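Side-chain contact in putative gdp-fucose protein o-fucosyltransferase 1 (Caenorhabditis elegans, PDB 3ZY2), which is a putative protein O-fucosyltransferase 1 of the GT-B clan, holding guanosine-5'-diphosphate in its ligand pocket: residues Phe46-His51 against Asp313-Ser318. Residues are numbered along the deposited sequence; the frame is centred on the assembly and turned at random.
Sequences FIEFKH and DDMYTS. With GDP (guanosine-5'-diphosphate), chain C.
E48 and Y316 meet across the two halves of this GT-B fold, between strand 46-48 and the start of helix 315-324. Their side chains come from opposite directions. E48 OE2 accepts from Y316 OH, 2.7 Å away, through its anti lone pair. Carboxylate and ring lie nearly coplanar, 17° apart, and OE2 sits at the ring edge. The E48 chain is extended beyond CG (chi2 -179°), which carries the carboxylate across to the tyrosine. H51 grips the other oxygen: its NE2 lies 2.7 Å from E48 OE1. The two bonds hold the buried carboxylate at both oxygens and fix its rotation. M315 CG packs over the centre of one face of the Y316 ring, 3.5 Å above the plane, and F20 adds an edge-to-face ring contact.

The contact is looser at K50, which is exposed; its partner M315 is buried. The two reach toward each other tip to tip. A bend at chi3 (90°) turns M315 CE toward K50 CE, 3.8 Å away. M315 SD lies 3.6 Å from O3' of GDP. D313 OD1 accepts from GDP N2 at 3.1 Å, and S287 N holds its OD2. The segment that meets the strand thus also lines the nucleotide pocket. Back on the packed side, a water donates to I47 O and to Y316 OH, 2.9 Å from that OH.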
# COMPACT_ATOMS: atom_id res chain seq x y z
N PHE A 46 -13.92 -9.44 13.87
CA PHE A 46 -13.27 -8.23 14.41
C PHE A 46 -12.11 -8.59 15.30
O PHE A 46 -11.93 -9.75 15.64
CB PHE A 46 -14.31 -7.35 15.13
CG PHE A 46 -15.34 -6.79 14.19
CD1 PHE A 46 -14.99 -5.71 13.38
CD2 PHE A 46 -16.62 -7.35 14.10
CE1 PHE A 46 -15.93 -5.16 12.46
CE2 PHE A 46 -17.56 -6.79 13.17
CZ PHE A 46 -17.20 -5.70 12.37
N ILE A 47 -11.30 -7.61 15.64
CA ILE A 47 -10.03 -7.88 16.28
C ILE A 47 -9.89 -7.06 17.54
O ILE A 47 -10.11 -5.85 17.53
CB ILE A 47 -8.87 -7.59 15.31
CG1 ILE A 47 -9.00 -8.45 14.03
CG2 ILE A 47 -7.53 -7.92 15.98
CD1 ILE A 47 -7.95 -8.20 12.97
N GLU A 48 -9.51 -7.73 18.64
CA GLU A 48 -9.23 -7.09 19.93
C GLU A 48 -7.77 -7.26 20.27
O GLU A 48 -7.22 -8.34 20.10
CB GLU A 48 -10.08 -7.73 21.03
CG GLU A 48 -11.53 -7.29 21.00
CD GLU A 48 -12.35 -7.92 22.10
OE1 GLU A 48 -11.81 -8.65 22.96
OE2 GLU A 48 -13.56 -7.70 22.12
N PHE A 49 -7.15 -6.20 20.76
CA PHE A 49 -5.74 -6.24 21.11
C PHE A 49 -5.44 -6.18 22.60
O PHE A 49 -4.28 -6.39 22.99
CB PHE A 49 -4.98 -5.12 20.40
CG PHE A 49 -5.00 -5.21 18.91
CD1 PHE A 49 -4.21 -6.13 18.24
CD2 PHE A 49 -5.81 -4.37 18.17
CE1 PHE A 49 -4.22 -6.20 16.85
CE2 PHE A 49 -5.84 -4.42 16.78
CZ PHE A 49 -5.04 -5.34 16.11
N LYS A 50 -6.44 -5.91 23.43
CA LYS A 50 -6.20 -5.70 24.87
C LYS A 50 -6.18 -7.03 25.64
O LYS A 50 -6.92 -7.24 26.60
CB LYS A 50 -7.15 -4.61 25.43
CG LYS A 50 -8.44 -5.02 26.21
CD LYS A 50 -9.35 -6.04 25.50
CE LYS A 50 -10.21 -5.42 24.42
NZ LYS A 50 -9.41 -5.14 23.21
N HIS A 51 -5.32 -7.92 25.17
CA HIS A 51 -5.17 -9.26 25.73
C HIS A 51 -3.72 -9.66 25.55
O HIS A 51 -2.96 -8.99 24.85
CB HIS A 51 -6.05 -10.26 24.98
CG HIS A 51 -7.49 -9.87 24.90
ND1 HIS A 51 -8.37 -10.03 25.95
CD2 HIS A 51 -8.21 -9.34 23.88
CE1 HIS A 51 -9.57 -9.60 25.58
NE2 HIS A 51 -9.49 -9.18 24.33
N ASP A 313 -15.56 -1.37 31.94
CA ASP A 313 -16.14 -0.70 30.77
C ASP A 313 -16.04 -1.62 29.55
O ASP A 313 -14.94 -1.82 29.02
CB ASP A 313 -15.45 0.66 30.51
CG ASP A 313 -16.16 1.50 29.44
OD1 ASP A 313 -16.48 0.98 28.36
OD2 ASP A 313 -16.35 2.70 29.68
N ASP A 314 -17.18 -2.20 29.14
CA ASP A 314 -17.28 -3.11 27.97
C ASP A 314 -17.51 -2.25 26.76
O ASP A 314 -18.54 -1.55 26.67
CB ASP A 314 -18.48 -4.05 28.06
CG ASP A 314 -18.51 -5.05 26.92
OD1 ASP A 314 -17.87 -6.12 27.08
OD2 ASP A 314 -19.15 -4.83 25.85
N MET A 315 -16.57 -2.26 25.82
CA MET A 315 -16.63 -1.27 24.76
C MET A 315 -17.91 -1.34 23.93
O MET A 315 -18.41 -0.30 23.48
CB MET A 315 -15.38 -1.27 23.87
CG MET A 315 -15.38 -2.32 22.76
SD MET A 315 -13.84 -2.30 21.78
CE MET A 315 -12.96 -3.45 22.78
N TYR A 316 -18.43 -2.55 23.68
CA TYR A 316 -19.54 -2.68 22.74
C TYR A 316 -20.84 -2.25 23.40
O TYR A 316 -21.65 -1.54 22.78
CB TYR A 316 -19.63 -4.10 22.17
CG TYR A 316 -18.30 -4.60 21.69
CD1 TYR A 316 -17.71 -4.10 20.52
CD2 TYR A 316 -17.58 -5.56 22.44
CE1 TYR A 316 -16.44 -4.54 20.08
CE2 TYR A 316 -16.31 -6.01 21.99
CZ TYR A 316 -15.76 -5.49 20.81
OH TYR A 316 -14.52 -5.89 20.33
N THR A 317 -21.01 -2.66 24.64
CA THR A 317 -22.19 -2.27 25.40
C THR A 317 -22.14 -0.76 25.63
O THR A 317 -23.18 -0.10 25.53
CB THR A 317 -22.34 -3.04 26.72
OG1 THR A 317 -22.40 -4.45 26.41
CG2 THR A 317 -23.62 -2.64 27.44
N SER A 318 -20.95 -0.19 25.82
CA SER A 318 -20.84 1.28 25.91
C SER A 318 -21.31 1.95 24.64
O SER A 318 -22.04 2.93 24.70
CB SER A 318 -19.42 1.75 26.26
OG SER A 318 -19.13 1.45 27.62
PB GDP C . -10.04 5.81 17.89
O1B GDP C . -10.81 6.28 19.07
O2B GDP C . -10.29 6.08 16.38
O3B GDP C . -8.65 4.99 18.25
O3A GDP C . -11.00 4.40 18.10
PA GDP C . -10.53 2.79 17.73
O1A GDP C . -12.08 2.29 18.37
O2A GDP C . -10.08 2.42 16.53
O5' GDP C . -9.24 2.92 18.96
C5' GDP C . -10.07 2.97 19.95
C4' GDP C . -10.01 2.24 21.08
O4' GDP C . -9.60 2.39 22.38
C3' GDP C . -11.25 1.62 21.07
O3' GDP C . -11.71 0.14 20.30
C2' GDP C . -11.52 0.49 22.93
O2' GDP C . -10.76 -0.61 22.69
C1' GDP C . -10.76 1.67 23.51
N9 GDP C . -11.65 2.57 23.76
C8 GDP C . -11.79 4.22 23.00
N7 GDP C . -12.83 4.38 23.76
C5 GDP C . -13.40 3.62 24.62
C6 GDP C . -14.67 3.39 25.78
O6 GDP C . -15.30 4.35 25.78
N1 GDP C . -14.52 2.40 26.17
C2 GDP C . -13.84 1.36 26.18
N2 GDP C . -13.88 0.49 26.67
N3 GDP C . -12.57 1.10 25.28
C4 GDP C . -12.46 2.34 24.54
O HOH W 1 -12.25 -4.48 19.09